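Long-range contacts in penicillin-binding protein A (Mycobacterium tuberculosis, PDB 3UN7), which probably catalyses cross-linking of cell-wall peptidoglycan as a penicillin-binding D,D-transpeptidase and takes part in regulating cell length: residues 423-427 / 453-458; 19-25 / 43-47; 269-273 / 294-298; 245-250 / 372-377. All coordinates share one frame. Residue numbers count along the deposited sequence, not the author numbering.

Contact 1 (423-427 / 453-458); sequences PKVAV and VIEAAL
This is helix-on-sheet packing: the last turns of the C-terminal helix 446-458 lie against strand 425-431, the middle strand of the five-stranded antiparallel sheet. The strand 425-427 and helix 453-458 run almost antiparallel, at 161°, with their axes 8.9 Å apart, so the helix runs back along the strand in the opposite sense. Val-425, Ala-426 and Val-427 are extended, with CB directions alternating: the two valines point toward the helix and Ala-426 away. The nearest CA pairs are Val-425 with Ile-454 at 6.7 Å and Lys-424 with Leu-458 at 7.6 Å. A sheet covered on one face by the N- and C-terminal helices of the transpeptidase domain is characteristic of the serine beta-lactamase and penicillin-binding transpeptidase fold; here helix 111-123 is the second one, its Ile-113 touching Val-453 and Ala-457. The interface is apolar. Val-425, in the p rotamer, sets CG2 3.6 Å from Ala-457 CB and CG1 4.1 Å from both Ile-454 CG2 and Leu-458 CD2. Val-427, rotamer m, brings CG1 to 3.6 Å from Val-453 CG1 and 3.9 Å from Ile-454 CG1. At the start of the strand Lys-424 and Val-425 form a classic beta bulge opposite Ala-418. Lys-424 CB lies 3.9 Å from Leu-458 CD2, while its chain then leads away and NZ is hydrogen-bonded to the carbonyl oxygen of Ala-422.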
# COMPACT_ATOMS: atom_id res chain seq x y z
N PRO A 423 -2.48 -18.15 1.72
CA PRO A 423 -2.97 -16.77 1.68
C PRO A 423 -3.79 -16.36 0.46
O PRO A 423 -3.50 -16.79 -0.67
CB PRO A 423 -1.69 -15.94 1.77
CG PRO A 423 -0.66 -16.88 2.37
CD PRO A 423 -1.00 -18.20 1.80
N LYS A 424 -4.80 -15.53 0.69
CA LYS A 424 -5.67 -15.03 -0.38
C LYS A 424 -5.66 -13.51 -0.46
O LYS A 424 -6.10 -12.92 -1.44
CB LYS A 424 -7.10 -15.55 -0.19
CG LYS A 424 -7.20 -17.02 -0.51
CD LYS A 424 -7.89 -17.79 0.61
CE LYS A 424 -7.77 -19.32 0.42
NZ LYS A 424 -7.24 -20.01 1.66
N VAL A 425 -5.10 -12.89 0.57
CA VAL A 425 -5.06 -11.45 0.66
C VAL A 425 -3.83 -11.04 1.48
O VAL A 425 -3.43 -11.73 2.42
CB VAL A 425 -6.39 -10.88 1.23
CG1 VAL A 425 -6.68 -11.44 2.65
CG2 VAL A 425 -6.44 -9.35 1.18
N ALA A 426 -3.22 -9.93 1.09
CA ALA A 426 -2.16 -9.31 1.85
C ALA A 426 -2.54 -7.84 1.98
O ALA A 426 -3.09 -7.28 1.04
CB ALA A 426 -0.86 -9.46 1.13
N VAL A 427 -2.24 -7.22 3.12
CA VAL A 427 -2.64 -5.84 3.36
C VAL A 427 -1.50 -5.02 3.93
O VAL A 427 -0.58 -5.55 4.56
CB VAL A 427 -3.89 -5.72 4.30
CG1 VAL A 427 -5.08 -6.48 3.72
CG2 VAL A 427 -3.59 -6.21 5.76
N VAL A 453 -10.17 -5.34 6.87
CA VAL A 453 -9.92 -5.44 5.43
C VAL A 453 -9.76 -6.90 5.02
O VAL A 453 -10.35 -7.34 4.02
CB VAL A 453 -8.69 -4.58 5.01
CG1 VAL A 453 -8.31 -4.85 3.58
CG2 VAL A 453 -9.01 -3.11 5.19
N ILE A 454 -8.99 -7.65 5.81
CA ILE A 454 -8.84 -9.09 5.62
C ILE A 454 -10.19 -9.82 5.74
O ILE A 454 -10.50 -10.68 4.91
CB ILE A 454 -7.81 -9.69 6.62
CG1 ILE A 454 -6.42 -9.16 6.29
CG2 ILE A 454 -7.84 -11.23 6.57
CD1 ILE A 454 -5.35 -9.34 7.39
N GLU A 455 -10.98 -9.45 6.74
CA GLU A 455 -12.29 -10.07 6.95
C GLU A 455 -13.14 -9.88 5.70
O GLU A 455 -13.76 -10.83 5.22
CB GLU A 455 -12.99 -9.48 8.17
CG GLU A 455 -14.33 -10.16 8.52
CD GLU A 455 -14.82 -9.80 9.92
OE1 GLU A 455 -14.00 -9.32 10.75
OE2 GLU A 455 -16.03 -10.01 10.19
N ALA A 456 -13.16 -8.65 5.17
CA ALA A 456 -13.93 -8.32 3.97
C ALA A 456 -13.47 -9.14 2.78
O ALA A 456 -14.29 -9.68 2.02
CB ALA A 456 -13.83 -6.84 3.67
N ALA A 457 -12.15 -9.27 2.63
CA ALA A 457 -11.54 -10.08 1.57
C ALA A 457 -11.92 -11.56 1.62
O ALA A 457 -12.08 -12.20 0.59
CB ALA A 457 -10.02 -9.93 1.59
N LEU A 458 -12.05 -12.10 2.83
CA LEU A 458 -12.27 -13.55 3.02
C LEU A 458 -13.73 -13.96 3.16
O LEU A 458 -14.06 -15.15 3.18
CB LEU A 458 -11.46 -14.05 4.22
CG LEU A 458 -9.94 -13.87 4.12
CD1 LEU A 458 -9.23 -14.43 5.34
CD2 LEU A 458 -9.39 -14.49 2.83

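Contact 2 (19-25 / 43-47); sequences YSRQRGQ and FRFLR
Ahead of the antiparallel meander 26-28, 31-38 and 45-48, which begins the six-stranded mixed sheet of the N-terminal region, irregular segment 19-25 packs back on the third strand of that meander, an outermost strand of the sheet. CA atoms pair at Tyr-19 with Phe-43 (5.2 Å) and Ser-20 with Arg-44 (5.4 Å). A backbone hydrogen bond, Phe-45 N to Tyr-19 O at 3.0 Å, fixes this end; from there the two chains diverge. Apolar and aromatic contacts follow. Phe-45, rotamer m, points toward 19-25 and packs against its backbone: Gln-22 CB sits 3.9 Å from the centroid of the Phe-45 ring, over its face, as a CH-pi contact, while Ser-20 O is at the ring edge, 3.6 Å from Phe-45 CE1. Tyr-19 CB meets Phe-43 CB at 3.6 Å, and the Tyr-19 and Phe-43 rings are oblique, centroids 6.0 Å apart and planes at 70°. The charged end holds two arginines side by side, Arg-23 NE 3.7 Å from Arg-47 NH2. Glu-72 offsets this likeness of charge with salt bridges to both, and Asp-76 adds another to Arg-23. Arg-23 CG lies over the guanidinium of Arg-47, 3.5 Å from NH1. At the guanidinium edge, Arg-47 NH1 and NH2 both donate hydrogen bonds to Gly-24 O, at 2.8 Å and 2.9 Å.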
# COMPACT_ATOMS: atom_id res chain seq x y z
N TYR A 19 -15.88 15.57 -25.25
CA TYR A 19 -17.01 15.72 -24.30
C TYR A 19 -18.33 15.68 -25.09
O TYR A 19 -19.42 15.68 -24.52
CB TYR A 19 -16.87 17.02 -23.49
CG TYR A 19 -16.47 16.85 -22.02
CD1 TYR A 19 -15.14 16.96 -21.59
CD2 TYR A 19 -17.44 16.62 -21.05
CE1 TYR A 19 -14.80 16.83 -20.21
CE2 TYR A 19 -17.11 16.48 -19.69
CZ TYR A 19 -15.81 16.58 -19.27
OH TYR A 19 -15.56 16.44 -17.90
N SER A 20 -18.17 15.61 -26.41
CA SER A 20 -19.25 15.42 -27.38
C SER A 20 -19.73 13.97 -27.48
O SER A 20 -20.87 13.70 -27.88
CB SER A 20 -18.71 15.82 -28.76
OG SER A 20 -17.39 15.31 -28.94
N ARG A 21 -18.84 13.04 -27.11
CA ARG A 21 -19.05 11.60 -27.24
C ARG A 21 -19.05 10.91 -25.88
O ARG A 21 -18.43 11.41 -24.93
CB ARG A 21 -17.97 10.99 -28.14
CG ARG A 21 -18.00 11.47 -29.59
CD ARG A 21 -16.78 10.95 -30.36
NE ARG A 21 -15.79 12.00 -30.61
CZ ARG A 21 -14.73 12.25 -29.85
NH1 ARG A 21 -14.48 11.54 -28.76
NH2 ARG A 21 -13.91 13.24 -30.19
N GLN A 22 -19.74 9.77 -25.79
CA GLN A 22 -19.90 9.08 -24.51
C GLN A 22 -18.65 8.34 -24.07
O GLN A 22 -18.31 7.29 -24.62
CB GLN A 22 -21.11 8.13 -24.51
CG GLN A 22 -21.38 7.56 -23.11
CD GLN A 22 -22.72 6.86 -22.97
OE1 GLN A 22 -23.23 6.25 -23.92
NE2 GLN A 22 -23.30 6.94 -21.77
N ARG A 23 -17.98 8.89 -23.07
CA ARG A 23 -16.79 8.29 -22.47
C ARG A 23 -17.20 6.98 -21.80
O ARG A 23 -18.30 6.86 -21.28
CB ARG A 23 -16.20 9.25 -21.45
CG ARG A 23 -14.91 8.79 -20.79
CD ARG A 23 -14.34 9.95 -19.99
NE ARG A 23 -13.07 9.61 -19.35
CZ ARG A 23 -11.89 9.68 -19.95
NH1 ARG A 23 -11.80 10.06 -21.23
NH2 ARG A 23 -10.79 9.37 -19.26
N GLY A 24 -16.31 6.00 -21.83
CA GLY A 24 -16.61 4.69 -21.28
C GLY A 24 -16.49 4.65 -19.77
O GLY A 24 -16.15 5.66 -19.14
N GLN A 25 -16.75 3.47 -19.21
CA GLN A 25 -16.87 3.29 -17.76
C GLN A 25 -15.62 2.71 -17.13
O GLN A 25 -14.90 1.92 -17.75
CB GLN A 25 -18.02 2.32 -17.45
CG GLN A 25 -19.34 2.64 -18.11
CD GLN A 25 -20.35 1.51 -18.00
OE1 GLN A 25 -19.99 0.34 -17.86
NE2 GLN A 25 -21.62 1.86 -18.06
N PHE A 43 -20.72 21.12 -23.52
CA PHE A 43 -20.05 19.83 -23.48
C PHE A 43 -21.10 18.85 -22.97
O PHE A 43 -21.53 18.94 -21.82
CB PHE A 43 -18.86 19.91 -22.53
CG PHE A 43 -17.90 21.02 -22.85
CD1 PHE A 43 -17.97 22.23 -22.16
CD2 PHE A 43 -16.93 20.86 -23.84
CE1 PHE A 43 -17.07 23.28 -22.46
CE2 PHE A 43 -16.03 21.88 -24.14
CZ PHE A 43 -16.10 23.10 -23.45
N ARG A 44 -21.52 17.95 -23.83
CA ARG A 44 -22.73 17.17 -23.59
C ARG A 44 -22.60 16.18 -22.44
O ARG A 44 -23.52 16.03 -21.62
CB ARG A 44 -23.07 16.40 -24.85
CG ARG A 44 -24.16 15.38 -24.65
CD ARG A 44 -25.48 15.94 -25.12
NE ARG A 44 -26.53 14.96 -24.91
CZ ARG A 44 -26.68 13.86 -25.65
NH1 ARG A 44 -27.67 13.03 -25.37
NH2 ARG A 44 -25.85 13.59 -26.65
N PHE A 45 -21.48 15.48 -22.39
CA PHE A 45 -21.34 14.39 -21.45
C PHE A 45 -20.75 14.83 -20.11
O PHE A 45 -19.65 15.40 -20.03
CB PHE A 45 -20.62 13.19 -22.11
CG PHE A 45 -21.53 12.40 -23.00
CD1 PHE A 45 -21.61 12.67 -24.37
CD2 PHE A 45 -22.37 11.43 -22.47
CE1 PHE A 45 -22.48 11.95 -25.19
CE2 PHE A 45 -23.25 10.72 -23.28
CZ PHE A 45 -23.31 10.98 -24.64
N LEU A 46 -21.51 14.60 -19.04
CA LEU A 46 -21.00 14.91 -17.71
C LEU A 46 -20.45 13.66 -17.03
O LEU A 46 -21.13 12.64 -17.00
CB LEU A 46 -22.07 15.58 -16.84
CG LEU A 46 -21.68 15.82 -15.37
CD1 LEU A 46 -20.74 17.02 -15.26
CD2 LEU A 46 -22.94 16.04 -14.53
N ARG A 47 -19.24 13.76 -16.48
CA ARG A 47 -18.61 12.64 -15.80
C ARG A 47 -19.16 12.55 -14.39
O ARG A 47 -19.22 13.58 -13.69
CB ARG A 47 -17.08 12.82 -15.75
CG ARG A 47 -16.29 11.56 -15.49
CD ARG A 47 -16.50 10.55 -16.60
NE ARG A 47 -15.60 9.40 -16.54
CZ ARG A 47 -15.79 8.27 -17.22
NH1 ARG A 47 -16.88 8.11 -17.97
NH2 ARG A 47 -14.90 7.27 -17.14

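Contact 3 (269-273 / 294-298); sequences LRSMA and VGPIP
A non-regular loop, 294-298, is held against one face of helix 266-275 by an apolar contact at one end and an arginine at the other. The helical segment is regular, with Ala-273 N bonded to Leu-269 O at 2.8 Å, and the closest CA atoms are those of Ala-273 and Val-294, 6.3 Å apart. Val-294, rotamer p, turns toward the helix: its CB lies 3.7 Å from Ala-273 CB, and its CG1 is 4.3 Å from Arg-270 CG. Gly-295 follows with phi 89° and psi 169°, where a CB would jam against the preceding carbonyl oxygen. The CA-to-CB bond of Pro-296 points away from the helix, but its carbonyl faces Arg-270, whose NH1 donates a hydrogen bond to Pro-296 O at 3.0 Å. To reach it, Arg-270 extends its chain (m, t, t); NH2 of the same guanidinium pairs with Asp-267 in a salt bridge. Ile-297 adopts the left-handed backbone region (53°, 64°) and points toward the helix, with CB 3.7 Å from Arg-270 NH1. This is structural packing within the transpeptidase domain, away from the probable active-site serine. Leu-303 of the following helix 300-306 touches both Ile-297 and Leu-269, while helix 196-205 packs on Leu-269 and Met-272.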
# COMPACT_ATOMS: atom_id res chain seq x y z
N LEU A 269 21.77 -5.99 3.75
CA LEU A 269 20.47 -5.32 3.95
C LEU A 269 20.00 -4.65 2.66
O LEU A 269 18.83 -4.78 2.27
CB LEU A 269 20.53 -4.35 5.15
CG LEU A 269 19.23 -3.87 5.80
CD1 LEU A 269 18.23 -5.00 6.11
CD2 LEU A 269 19.56 -3.10 7.06
N ARG A 270 20.92 -3.95 1.98
CA ARG A 270 20.68 -3.35 0.66
C ARG A 270 20.22 -4.37 -0.37
O ARG A 270 19.32 -4.09 -1.17
CB ARG A 270 21.98 -2.71 0.12
CG ARG A 270 22.49 -1.49 0.88
CD ARG A 270 23.67 -0.79 0.14
NE ARG A 270 24.27 0.26 0.97
CZ ARG A 270 25.49 0.22 1.50
NH1 ARG A 270 25.92 1.23 2.26
NH2 ARG A 270 26.30 -0.82 1.28
N SER A 271 20.87 -5.53 -0.36
CA SER A 271 20.56 -6.62 -1.27
C SER A 271 19.18 -7.20 -1.01
O SER A 271 18.43 -7.47 -1.96
CB SER A 271 21.62 -7.72 -1.14
OG SER A 271 21.26 -8.85 -1.94
N MET A 272 18.83 -7.39 0.26
CA MET A 272 17.50 -7.91 0.61
C MET A 272 16.40 -6.89 0.32
O MET A 272 15.34 -7.24 -0.20
CB MET A 272 17.43 -8.40 2.06
CG MET A 272 16.14 -9.18 2.37
SD MET A 272 15.88 -10.60 1.27
CE MET A 272 17.27 -11.64 1.70
N ALA A 273 16.66 -5.63 0.67
CA ALA A 273 15.76 -4.52 0.33
C ALA A 273 15.46 -4.52 -1.18
O ALA A 273 14.31 -4.42 -1.58
CB ALA A 273 16.37 -3.18 0.76
N VAL A 294 15.90 1.95 0.55
CA VAL A 294 16.52 1.60 1.82
C VAL A 294 17.45 2.74 2.29
O VAL A 294 17.87 2.79 3.46
CB VAL A 294 17.28 0.25 1.71
CG1 VAL A 294 18.59 0.41 0.92
CG2 VAL A 294 17.53 -0.35 3.09
N GLY A 295 17.78 3.66 1.38
CA GLY A 295 18.71 4.75 1.68
C GLY A 295 20.15 4.35 1.38
O GLY A 295 20.42 3.17 1.14
N PRO A 296 21.08 5.33 1.39
CA PRO A 296 22.47 5.03 1.06
C PRO A 296 23.24 4.31 2.17
O PRO A 296 24.26 3.68 1.89
CB PRO A 296 23.06 6.41 0.78
CG PRO A 296 22.25 7.34 1.65
CD PRO A 296 20.87 6.75 1.73
N ILE A 297 22.76 4.39 3.41
CA ILE A 297 23.43 3.76 4.58
C ILE A 297 24.93 4.15 4.70
O ILE A 297 25.80 3.28 4.58
CB ILE A 297 23.25 2.20 4.61
CG1 ILE A 297 21.81 1.77 4.22
CG2 ILE A 297 23.57 1.66 5.98
CD1 ILE A 297 21.60 0.26 4.13
N PRO A 298 25.22 5.45 4.93
CA PRO A 298 26.61 5.97 4.90
C PRO A 298 27.52 5.46 6.01
O PRO A 298 28.74 5.37 5.82
CB PRO A 298 26.42 7.49 5.04
CG PRO A 298 25.12 7.65 5.75
CD PRO A 298 24.24 6.52 5.23

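Contact 4 (245-250 / 372-377); sequences LREAFV and ELMVGA
Two helices, 245-250 and 372-377, cross at -49° with axes 8.9 Å apart at closest approach; the nearest CA atoms are those of Val-250 and Ala-377, 4.1 Å apart. Phe-249 (chi1 t, chi2 94°) turns a ring face to Leu-373, whose CB makes a CH-pi contact 3.9 Å from the ring centroid; Phe-249 CZ also meets Met-374 CG at 3.9 Å. Leu-373, in the mt rotamer, inserts between Phe-249 and Arg-246, with CD2 3.6 Å from Arg-246 CG. Arg-246 (chi1 t, chi2 -112°, between wells) runs past Leu-373 to bring NH2 3.8 Å from Gly-376 CA. Val-250, rotamer m, fits against bare backbone, CG1 3.6 Å from both Leu-373 O and Ala-377 N. A CB on Gly-376 would clash there with Val-250 CG1 and Arg-246 NH2. Helix 245-251 leads into the SxN motif of the transpeptidase active site, and the Phe-249 side chain lies about 9 Å from that of Ser-193, the probable acylated serine. Phe-249 also packs on helices 196-205 and 254-264 and touches Lys-395 of the KTG motif on strand 393-399.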
# COMPACT_ATOMS: atom_id res chain seq x y z
N LEU A 245 16.19 -14.83 18.39
CA LEU A 245 15.73 -14.05 17.25
C LEU A 245 14.21 -14.15 17.11
O LEU A 245 13.55 -13.14 16.94
CB LEU A 245 16.44 -14.51 15.96
CG LEU A 245 16.32 -13.72 14.64
CD1 LEU A 245 17.53 -14.00 13.75
CD2 LEU A 245 15.05 -14.09 13.92
N ARG A 246 13.64 -15.35 17.22
CA ARG A 246 12.18 -15.50 17.14
C ARG A 246 11.47 -14.65 18.19
O ARG A 246 10.50 -13.95 17.88
CB ARG A 246 11.73 -16.97 17.25
CG ARG A 246 10.20 -17.15 17.31
CD ARG A 246 9.70 -17.68 18.68
NE ARG A 246 8.29 -17.36 18.98
CZ ARG A 246 7.25 -17.64 18.18
NH1 ARG A 246 7.44 -18.23 17.00
NH2 ARG A 246 6.02 -17.30 18.55
N GLU A 247 11.94 -14.74 19.43
CA GLU A 247 11.34 -13.97 20.51
C GLU A 247 11.43 -12.46 20.23
O GLU A 247 10.43 -11.76 20.37
CB GLU A 247 11.97 -14.34 21.85
CG GLU A 247 11.18 -13.83 23.05
CD GLU A 247 11.61 -14.46 24.36
OE1 GLU A 247 12.83 -14.71 24.55
OE2 GLU A 247 10.73 -14.70 25.21
N ALA A 248 12.61 -11.99 19.83
CA ALA A 248 12.80 -10.57 19.50
C ALA A 248 11.86 -10.11 18.39
O ALA A 248 11.32 -9.00 18.43
CB ALA A 248 14.25 -10.30 19.10
N PHE A 249 11.66 -10.97 17.39
CA PHE A 249 10.76 -10.62 16.29
C PHE A 249 9.32 -10.46 16.78
O PHE A 249 8.68 -9.45 16.51
CB PHE A 249 10.82 -11.66 15.16
CG PHE A 249 10.04 -11.28 13.94
CD1 PHE A 249 10.68 -10.63 12.88
CD2 PHE A 249 8.67 -11.55 13.84
CE1 PHE A 249 9.97 -10.28 11.74
CE2 PHE A 249 7.95 -11.18 12.70
CZ PHE A 249 8.60 -10.55 11.66
N VAL A 250 8.80 -11.46 17.49
CA VAL A 250 7.41 -11.40 17.90
C VAL A 250 7.17 -10.27 18.90
O VAL A 250 6.14 -9.59 18.85
CB VAL A 250 6.81 -12.77 18.35
CG1 VAL A 250 7.17 -13.86 17.35
CG2 VAL A 250 7.27 -13.15 19.72
N GLU A 372 6.00 -17.98 9.78
CA GLU A 372 5.90 -18.50 11.14
C GLU A 372 6.17 -17.39 12.17
O GLU A 372 5.47 -17.27 13.17
CB GLU A 372 6.88 -19.66 11.28
CG GLU A 372 7.26 -20.10 12.69
CD GLU A 372 8.66 -20.73 12.72
OE1 GLU A 372 9.40 -20.49 13.72
OE2 GLU A 372 9.02 -21.44 11.73
N LEU A 373 7.18 -16.57 11.90
CA LEU A 373 7.51 -15.44 12.77
C LEU A 373 6.35 -14.45 12.83
O LEU A 373 6.00 -13.95 13.90
CB LEU A 373 8.79 -14.75 12.26
CG LEU A 373 10.10 -15.54 12.48
CD1 LEU A 373 11.33 -14.77 12.00
CD2 LEU A 373 10.26 -15.88 13.93
N MET A 374 5.76 -14.19 11.67
CA MET A 374 4.65 -13.26 11.54
C MET A 374 3.34 -13.81 12.12
O MET A 374 2.54 -13.06 12.67
CB MET A 374 4.50 -12.84 10.08
CG MET A 374 5.61 -11.90 9.64
SD MET A 374 5.53 -11.49 7.87
CE MET A 374 4.09 -10.40 7.82
N VAL A 375 3.13 -15.12 12.01
CA VAL A 375 2.03 -15.77 12.75
C VAL A 375 2.22 -15.56 14.27
O VAL A 375 1.26 -15.25 14.99
CB VAL A 375 1.89 -17.27 12.40
CG1 VAL A 375 0.98 -18.00 13.40
CG2 VAL A 375 1.35 -17.43 10.97
N GLY A 376 3.46 -15.71 14.73
CA GLY A 376 3.77 -15.48 16.15
C GLY A 376 3.53 -14.04 16.57
O GLY A 376 2.94 -13.80 17.62
N ALA A 377 4.00 -13.08 15.77
CA ALA A 377 3.79 -11.66 16.05
C ALA A 377 2.30 -11.29 16.11
O ALA A 377 1.87 -10.51 16.97
CB ALA A 377 4.49 -10.80 15.02

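How the contacts relate
From the N terminus, contact 2 closes first, a short loop confined to the N-terminal region. The other three contacts all lie in the transpeptidase domain. Contact 4 opens at 245 and closes only at 372-377, a loop of 121 intervening residues; contact 3 (269-273 / 294-298) opens and closes inside it, its nearest atoms about 11 Å from contact 4. Contact 4 joins two helices and contact 3 a helix to a loop, both with side chains on helix 196-205. Contact 1 comes last in series, bringing the C-terminal helix onto the central sheet, with nearest atoms about 7 Å from contact 4. None of the contacts cross. Contact 2 stands apart, its nearest atoms about 34 Å from contacts 3 and 4, on the opposite side of the chain's centre.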